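Local coordinates for uncharacterized protein (PDB 6N90) that probably acts as the mRNA-cleaving toxin of a type II toxin-antitoxin pair, an endonuclease of the YoeB family, at residues D29-A34 with H64-R69; D11-W16 with R22-I27. One frame throughout, in Å; residues are numbered along the deposited sequence.

Interaction 1 of 2, residues D29-A34 with H64-R69; sequences DLIRNA and HRFVYR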
loop_
_atom_site.group_PDB
_atom_site.type_symbol
_atom_site.label_atom_id
_atom_site.label_comp_id
_atom_site.label_asym_id
_atom_site.label_seq_id
_atom_site.Cartn_x
_atom_site.Cartn_y
_atom_site.Cartn_z
ATOM N N ASP A 29 -3.682 -1.255 11.622
ATOM C CA ASP A 29 -3.462 -0.560 12.899
ATOM C C ASP A 29 -1.961 -0.364 13.117
ATOM O O ASP A 29 -1.512 0.670 13.603
ATOM C CB ASP A 29 -4.097 -1.366 14.059
ATOM C CG ASP A 29 -4.674 -0.476 15.172
ATOM O OD1 ASP A 29 -4.568 0.764 15.076
ATOM O OD2 ASP A 29 -5.211 -1.015 16.170
ATOM N N LEU A 30 -1.178 -1.370 12.747
ATOM C CA LEU A 30 0.261 -1.274 12.915
ATOM C C LEU A 30 0.802 -0.181 11.991
ATOM O O LEU A 30 1.663 0.621 12.369
ATOM C CB LEU A 30 0.906 -2.643 12.630
ATOM C CG LEU A 30 0.696 -3.721 13.707
ATOM C CD1 LEU A 30 1.233 -5.086 13.255
ATOM C CD2 LEU A 30 1.307 -3.328 15.039
ATOM N N ILE A 31 0.273 -0.142 10.770
ATOM C CA ILE A 31 0.655 0.890 9.801
ATOM C C ILE A 31 0.343 2.303 10.327
ATOM O O ILE A 31 1.243 3.189 10.377
ATOM C CB ILE A 31 -0.056 0.651 8.447
ATOM C CG1 ILE A 31 0.486 -0.613 7.784
ATOM C CG2 ILE A 31 0.087 1.875 7.498
ATOM C CD1 ILE A 31 -0.211 -1.016 6.528
ATOM N N ARG A 32 -0.916 2.503 10.720
ATOM C CA ARG A 32 -1.376 3.770 11.284
ATOM C C ARG A 32 -0.439 4.199 12.424
ATOM O O ARG A 32 0.004 5.348 12.483
ATOM C CB ARG A 32 -2.823 3.635 11.786
ATOM C CG ARG A 32 -3.573 4.951 12.029
ATOM C CD ARG A 32 -5.064 4.639 12.373
ATOM N NE ARG A 32 -5.632 3.692 11.403
ATOM C CZ ARG A 32 -6.190 2.516 11.701
ATOM N NH1 ARG A 32 -6.304 2.115 12.963
ATOM N NH2 ARG A 32 -6.680 1.738 10.739
ATOM N N ASN A 33 -0.097 3.252 13.296
ATOM C CA ASN A 33 0.694 3.572 14.485
ATOM C C ASN A 33 2.148 3.884 14.128
ATOM O O ASN A 33 2.729 4.850 14.641
ATOM C CB ASN A 33 0.632 2.422 15.497
ATOM C CG ASN A 33 -0.558 2.529 16.456
ATOM O OD1 ASN A 33 -0.407 2.980 17.592
ATOM N ND2 ASN A 33 -1.742 2.100 16.005
ATOM N N ALA A 34 2.722 3.092 13.224
ATOM C CA ALA A 34 4.126 3.266 12.841
ATOM C C ALA A 34 4.342 4.551 12.042
ATOM O O ALA A 34 5.435 5.128 12.058
ATOM C CB ALA A 34 4.612 2.055 12.048
ATOM N N HIS A 64 3.295 -14.151 13.530
ATOM C CA HIS A 64 3.375 -13.301 12.340
ATOM C C HIS A 64 3.854 -11.920 12.678
ATOM O O HIS A 64 3.277 -11.260 13.553
ATOM C CB HIS A 64 2.013 -13.214 11.638
ATOM C CG HIS A 64 1.520 -14.536 11.137
ATOM N ND1 HIS A 64 2.076 -15.163 10.046
ATOM C CD2 HIS A 64 0.542 -15.356 11.590
ATOM C CE1 HIS A 64 1.457 -16.318 9.844
ATOM N NE2 HIS A 64 0.524 -16.457 10.766
ATOM N N ARG A 65 4.878 -11.472 11.959
ATOM C CA ARG A 65 5.505 -10.194 12.265
ATOM C C ARG A 65 5.390 -9.196 11.116
ATOM O O ARG A 65 5.317 -9.562 9.924
ATOM C CB ARG A 65 6.983 -10.399 12.633
ATOM C CG ARG A 65 7.206 -11.393 13.773
ATOM C CD ARG A 65 6.306 -11.106 14.981
ATOM N NE ARG A 65 6.373 -12.172 15.983
ATOM C CZ ARG A 65 7.103 -12.095 17.090
ATOM N NH1 ARG A 65 7.796 -10.993 17.342
ATOM N NH2 ARG A 65 7.118 -13.102 17.956
ATOM N N PHE A 66 5.338 -7.929 11.507
ATOM C CA PHE A 66 5.226 -6.794 10.599
ATOM C C PHE A 66 6.594 -6.140 10.616
ATOM O O PHE A 66 6.983 -5.561 11.628
ATOM C CB PHE A 66 4.089 -5.849 11.079
ATOM C CG PHE A 66 3.966 -4.535 10.317
ATOM C CD1 PHE A 66 3.275 -4.465 9.125
ATOM C CD2 PHE A 66 4.494 -3.359 10.848
ATOM C CE1 PHE A 66 3.130 -3.263 8.448
ATOM C CE2 PHE A 66 4.377 -2.146 10.160
ATOM C CZ PHE A 66 3.689 -2.105 8.958
ATOM N N VAL A 67 7.328 -6.276 9.514
ATOM C CA VAL A 67 8.668 -5.708 9.416
ATOM C C VAL A 67 8.630 -4.505 8.467
ATOM O O VAL A 67 8.050 -4.558 7.377
ATOM C CB VAL A 67 9.693 -6.766 8.944
ATOM C CG1 VAL A 67 11.123 -6.160 8.901
ATOM C CG2 VAL A 67 9.658 -7.984 9.867
ATOM N N TYR A 68 9.256 -3.413 8.895
ATOM C CA TYR A 68 9.135 -2.152 8.177
ATOM C C TYR A 68 10.344 -1.276 8.408
ATOM O O TYR A 68 11.186 -1.557 9.269
ATOM C CB TYR A 68 7.870 -1.400 8.642
ATOM C CG TYR A 68 7.967 -1.020 10.108
ATOM C CD1 TYR A 68 7.701 -1.953 11.113
ATOM C CD2 TYR A 68 8.330 0.270 10.486
ATOM C CE1 TYR A 68 7.806 -1.613 12.455
ATOM C CE2 TYR A 68 8.419 0.622 11.814
ATOM C CZ TYR A 68 8.170 -0.324 12.794
ATOM O OH TYR A 68 8.282 0.038 14.122
ATOM N N ARG A 69 10.405 -0.199 7.644
ATOM C CA ARG A 69 11.395 0.838 7.875
ATOM C C ARG A 69 10.794 2.172 7.491
ATOM O O ARG A 69 10.204 2.301 6.432
ATOM C CB ARG A 69 12.667 0.559 7.057
ATOM C CG ARG A 69 13.747 1.616 7.167
ATOM C CD ARG A 69 14.991 1.216 6.362
ATOM N NE ARG A 69 14.709 1.020 4.937
ATOM C CZ ARG A 69 15.613 0.616 4.045
ATOM N NH1 ARG A 69 16.851 0.363 4.435
ATOM N NH2 ARG A 69 15.292 0.466 2.767
#
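The inward face of helix 29-34 lies on strand 64-69, a buried, wholly apolar helix-on-sheet contact close to the centre of the chain. The two short axes pass 10.4 Å apart and diverge by 31°, so the helix runs roughly along the strand, L30 opposite F66 and A34 opposite Y68. F66 buries the most surface of any residue here. Its CG is anti to the backbone N (chi1 173°), and the ring extends from the strand toward the helix. L30 and F66 run alongside each other in opposite directions: L30 CD1 rests against F66 CB at 3.7 Å, while L30 CB sits over one ring face, 4.2 Å from the F66 centroid, a CH-pi contact. I31 crosses the far end of the ring at about a right angle, its CG1 3.7 Å from F66 CZ. One turn on, A34 CB lies over the rim of one Y68 face, 4.1 Å from Y68 CE2. Y68 is buried, and its hydroxyl is hydrogen-bonded to P38 O and R58 NE. The outer side of the helix is polar: N33 ND2 donates to D29 O at 2.8 Å, from the face of that carbonyl opposite to N33 N, and R32 NH1 pairs with D29 OD1 at 3.1 Å. R32 also forms a salt bridge to E14 of the second subunit. Strand 76-84 extends the apolar floor, with L79 touching A34 and Y68, and V81 touching F66. The contact forms part of the core of this alpha+beta fold, a helix packed on the central strand of the sheet, as in YoeB-like toxins.

Interaction 2 of 2, residues D11-W16 with R22-I27; sequences DDYEFW and RMVEKI
Two first torsions aim the aromatic rings of helix 11-16 at helix 22-27: Y13 CG is anti to its backbone nitrogen (chi1 -174°), whereas W16 CG is anti to the carbonyl carbon (chi1 -71°). The arrangement is a helical hairpin, two consecutive helices joined by a short turn, their segment axes 9.2 Å apart and inclined at 132°. Near the turn W16 and V24 come close, V24 CG2 lying 3.6 Å from W16 CB. The indole is covered on one face by M23, whose chain bends at both chi2 and chi3 and curls along the six-membered ring. The methyl M23 CE stands 3.7 Å from that ring's centroid, a CH-pi contact, and M23 SD adds a Met-aromatic contact at 4.7 Å. F15 CD2 lies over the opposite face of the indole, near its rim, so the ring is held between a neighbour in its own helix and the methionine across the interface. W16 NE1 donates to C84 O of strand 76-84, which helps to set the rotation of the ring, and the ring of H64 meets the indole edge-to-face. Farther from the turn, Y13 extends to V24 and I27. The V24 side chain crosses that of Y13 at about a right angle, its CG1 3.6 Å from Y13 OH, while I27 CG2 passes 3.8 Å from Y13 CE1. The tyrosine hydroxyl is hydrogen-bonded to N28 OD1 and to Q17 NE2 of the second subunit, and Y13 of that subunit packs against this one, so the hairpin also builds part of the dimer interface. I27 serves both aromatic rings: besides its CG2 at Y13, its side chain crosses W16 at about a right angle and brings I27 CD1 to 3.4 Å from W16 CD1.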
loop_
_atom_site.group_PDB
_atom_site.type_symbol
_atom_site.label_atom_id
_atom_site.label_comp_id
_atom_site.label_asym_id
_atom_site.label_seq_id
_atom_site.Cartn_x
_atom_site.Cartn_y
_atom_site.Cartn_z
ATOM N N ASP A 11 1.629 -9.254 -1.637
ATOM C CA ASP A 11 1.047 -10.582 -1.843
ATOM C C ASP A 11 0.553 -11.175 -0.528
ATOM O O ASP A 11 -0.552 -11.716 -0.457
ATOM C CB ASP A 11 2.062 -11.519 -2.510
ATOM C CG ASP A 11 2.085 -11.360 -4.018
ATOM O OD1 ASP A 11 1.059 -10.901 -4.581
ATOM O OD2 ASP A 11 3.119 -11.700 -4.632
ATOM N N ASP A 12 1.358 -11.062 0.524
ATOM C CA ASP A 12 0.900 -11.577 1.799
ATOM C C ASP A 12 -0.226 -10.779 2.419
ATOM O O ASP A 12 -1.074 -11.350 3.117
ATOM C CB ASP A 12 2.060 -11.676 2.756
ATOM C CG ASP A 12 2.931 -12.882 2.464
ATOM O OD1 ASP A 12 2.433 -13.864 1.841
ATOM O OD2 ASP A 12 4.110 -12.839 2.849
ATOM N N TYR A 13 -0.250 -9.467 2.169
ATOM C CA TYR A 13 -1.388 -8.654 2.626
ATOM C C TYR A 13 -2.656 -9.094 1.910
ATOM O O TYR A 13 -3.700 -9.211 2.534
ATOM C CB TYR A 13 -1.123 -7.180 2.363
ATOM C CG TYR A 13 -2.136 -6.179 2.905
ATOM C CD1 TYR A 13 -2.238 -5.910 4.271
ATOM C CD2 TYR A 13 -2.899 -5.422 2.023
ATOM C CE1 TYR A 13 -3.133 -4.935 4.746
ATOM C CE2 TYR A 13 -3.796 -4.464 2.478
ATOM C CZ TYR A 13 -3.921 -4.231 3.832
ATOM O OH TYR A 13 -4.809 -3.262 4.262
ATOM N N GLU A 14 -2.527 -9.419 0.628
ATOM C CA GLU A 14 -3.654 -9.910 -0.149
ATOM C C GLU A 14 -4.095 -11.246 0.446
ATOM O O GLU A 14 -5.290 -11.499 0.606
ATOM C CB GLU A 14 -3.264 -10.085 -1.616
ATOM C CG GLU A 14 -3.387 -8.817 -2.446
ATOM C CD GLU A 14 -4.262 -9.005 -3.671
ATOM O OE1 GLU A 14 -5.147 -9.886 -3.640
ATOM O OE2 GLU A 14 -4.063 -8.273 -4.662
ATOM N N PHE A 15 -3.126 -12.098 0.775
ATOM C CA PHE A 15 -3.420 -13.395 1.376
ATOM C C PHE A 15 -4.286 -13.218 2.615
ATOM O O PHE A 15 -5.275 -13.945 2.810
ATOM C CB PHE A 15 -2.124 -14.128 1.735
ATOM C CG PHE A 15 -2.344 -15.363 2.559
ATOM C CD1 PHE A 15 -2.624 -16.567 1.945
ATOM C CD2 PHE A 15 -2.268 -15.318 3.948
ATOM C CE1 PHE A 15 -2.826 -17.740 2.714
ATOM C CE2 PHE A 15 -2.468 -16.482 4.717
ATOM C CZ PHE A 15 -2.745 -17.691 4.087
ATOM N N TRP A 16 -3.958 -12.211 3.433
ATOM C CA TRP A 16 -4.749 -11.997 4.627
ATOM C C TRP A 16 -6.169 -11.547 4.253
ATOM O O TRP A 16 -7.151 -11.971 4.886
ATOM C CB TRP A 16 -4.080 -10.986 5.557
ATOM C CG TRP A 16 -2.820 -11.534 6.244
ATOM C CD1 TRP A 16 -1.584 -10.970 6.245
ATOM C CD2 TRP A 16 -2.720 -12.727 7.033
ATOM N NE1 TRP A 16 -0.709 -11.742 6.978
ATOM C CE2 TRP A 16 -1.380 -12.828 7.471
ATOM C CE3 TRP A 16 -3.625 -13.724 7.406
ATOM C CZ2 TRP A 16 -0.928 -13.887 8.265
ATOM C CZ3 TRP A 16 -3.175 -14.775 8.188
ATOM C CH2 TRP A 16 -1.834 -14.842 8.617
ATOM N N ARG A 22 -9.341 -10.154 10.139
ATOM C CA ARG A 22 -8.885 -9.648 11.429
ATOM C C ARG A 22 -7.409 -9.289 11.356
ATOM O O ARG A 22 -6.963 -8.333 11.971
ATOM C CB ARG A 22 -9.089 -10.678 12.533
ATOM C CG ARG A 22 -10.531 -11.072 12.781
ATOM C CD ARG A 22 -10.613 -12.108 13.899
ATOM N N MET A 23 -6.650 -10.095 10.626
ATOM C CA MET A 23 -5.213 -9.859 10.467
ATOM C C MET A 23 -4.972 -8.612 9.612
ATOM O O MET A 23 -4.033 -7.861 9.850
ATOM C CB MET A 23 -4.542 -11.077 9.836
ATOM C CG MET A 23 -4.591 -12.311 10.734
ATOM S SD MET A 23 -3.442 -12.163 12.095
ATOM C CE MET A 23 -1.893 -12.419 11.244
ATOM N N VAL A 24 -5.811 -8.417 8.601
ATOM C CA VAL A 24 -5.735 -7.198 7.779
ATOM C C VAL A 24 -5.919 -5.978 8.690
ATOM O O VAL A 24 -5.184 -4.990 8.597
ATOM C CB VAL A 24 -6.800 -7.186 6.641
ATOM C CG1 VAL A 24 -6.718 -5.863 5.811
ATOM C CG2 VAL A 24 -6.601 -8.377 5.754
ATOM N N GLU A 25 -6.902 -6.058 9.579
ATOM C CA GLU A 25 -7.176 -4.956 10.495
ATOM C C GLU A 25 -6.016 -4.682 11.444
ATOM O O GLU A 25 -5.703 -3.526 11.733
ATOM C CB GLU A 25 -8.442 -5.244 11.304
ATOM C CG GLU A 25 -9.694 -5.332 10.459
ATOM N N LYS A 26 -5.399 -5.745 11.949
ATOM C CA LYS A 26 -4.232 -5.588 12.820
ATOM C C LYS A 26 -3.083 -4.918 12.081
ATOM O O LYS A 26 -2.402 -4.040 12.616
ATOM C CB LYS A 26 -3.787 -6.940 13.353
ATOM C CG LYS A 26 -2.610 -6.873 14.306
ATOM C CD LYS A 26 -2.929 -6.039 15.542
ATOM C CE LYS A 26 -2.020 -6.411 16.714
ATOM N NZ LYS A 26 -0.581 -6.151 16.461
ATOM N N ILE A 27 -2.858 -5.339 10.845
ATOM C CA ILE A 27 -1.792 -4.746 10.046
ATOM C C ILE A 27 -2.100 -3.253 9.750
ATOM O O ILE A 27 -1.245 -2.394 9.849
ATOM C CB ILE A 27 -1.598 -5.554 8.740
ATOM C CG1 ILE A 27 -0.986 -6.934 9.023
ATOM C CG2 ILE A 27 -0.772 -4.796 7.716
ATOM C CD1 ILE A 27 -1.173 -7.966 7.808
#

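In the fold
From the N terminus the chain passes strand 2-5 and enters helix 7-19. Interaction 2 closes first, across the short turn into helix 21-36, and joins the two helices. Interaction 1 opens farther along that second helix and closes a longer loop of 29 residues, which includes strands 46-47 and 56-59, before strand 64-73 arrives beneath it. The two contacts are therefore in series, neither nested nor crossed, with helix 21-36 shared and their centres about 11 Å apart. They also meet directly: H64 CD2 lies 3.8 Å from M23 CE. Together they tie the hairpin to the sheet, and both touch the second subunit.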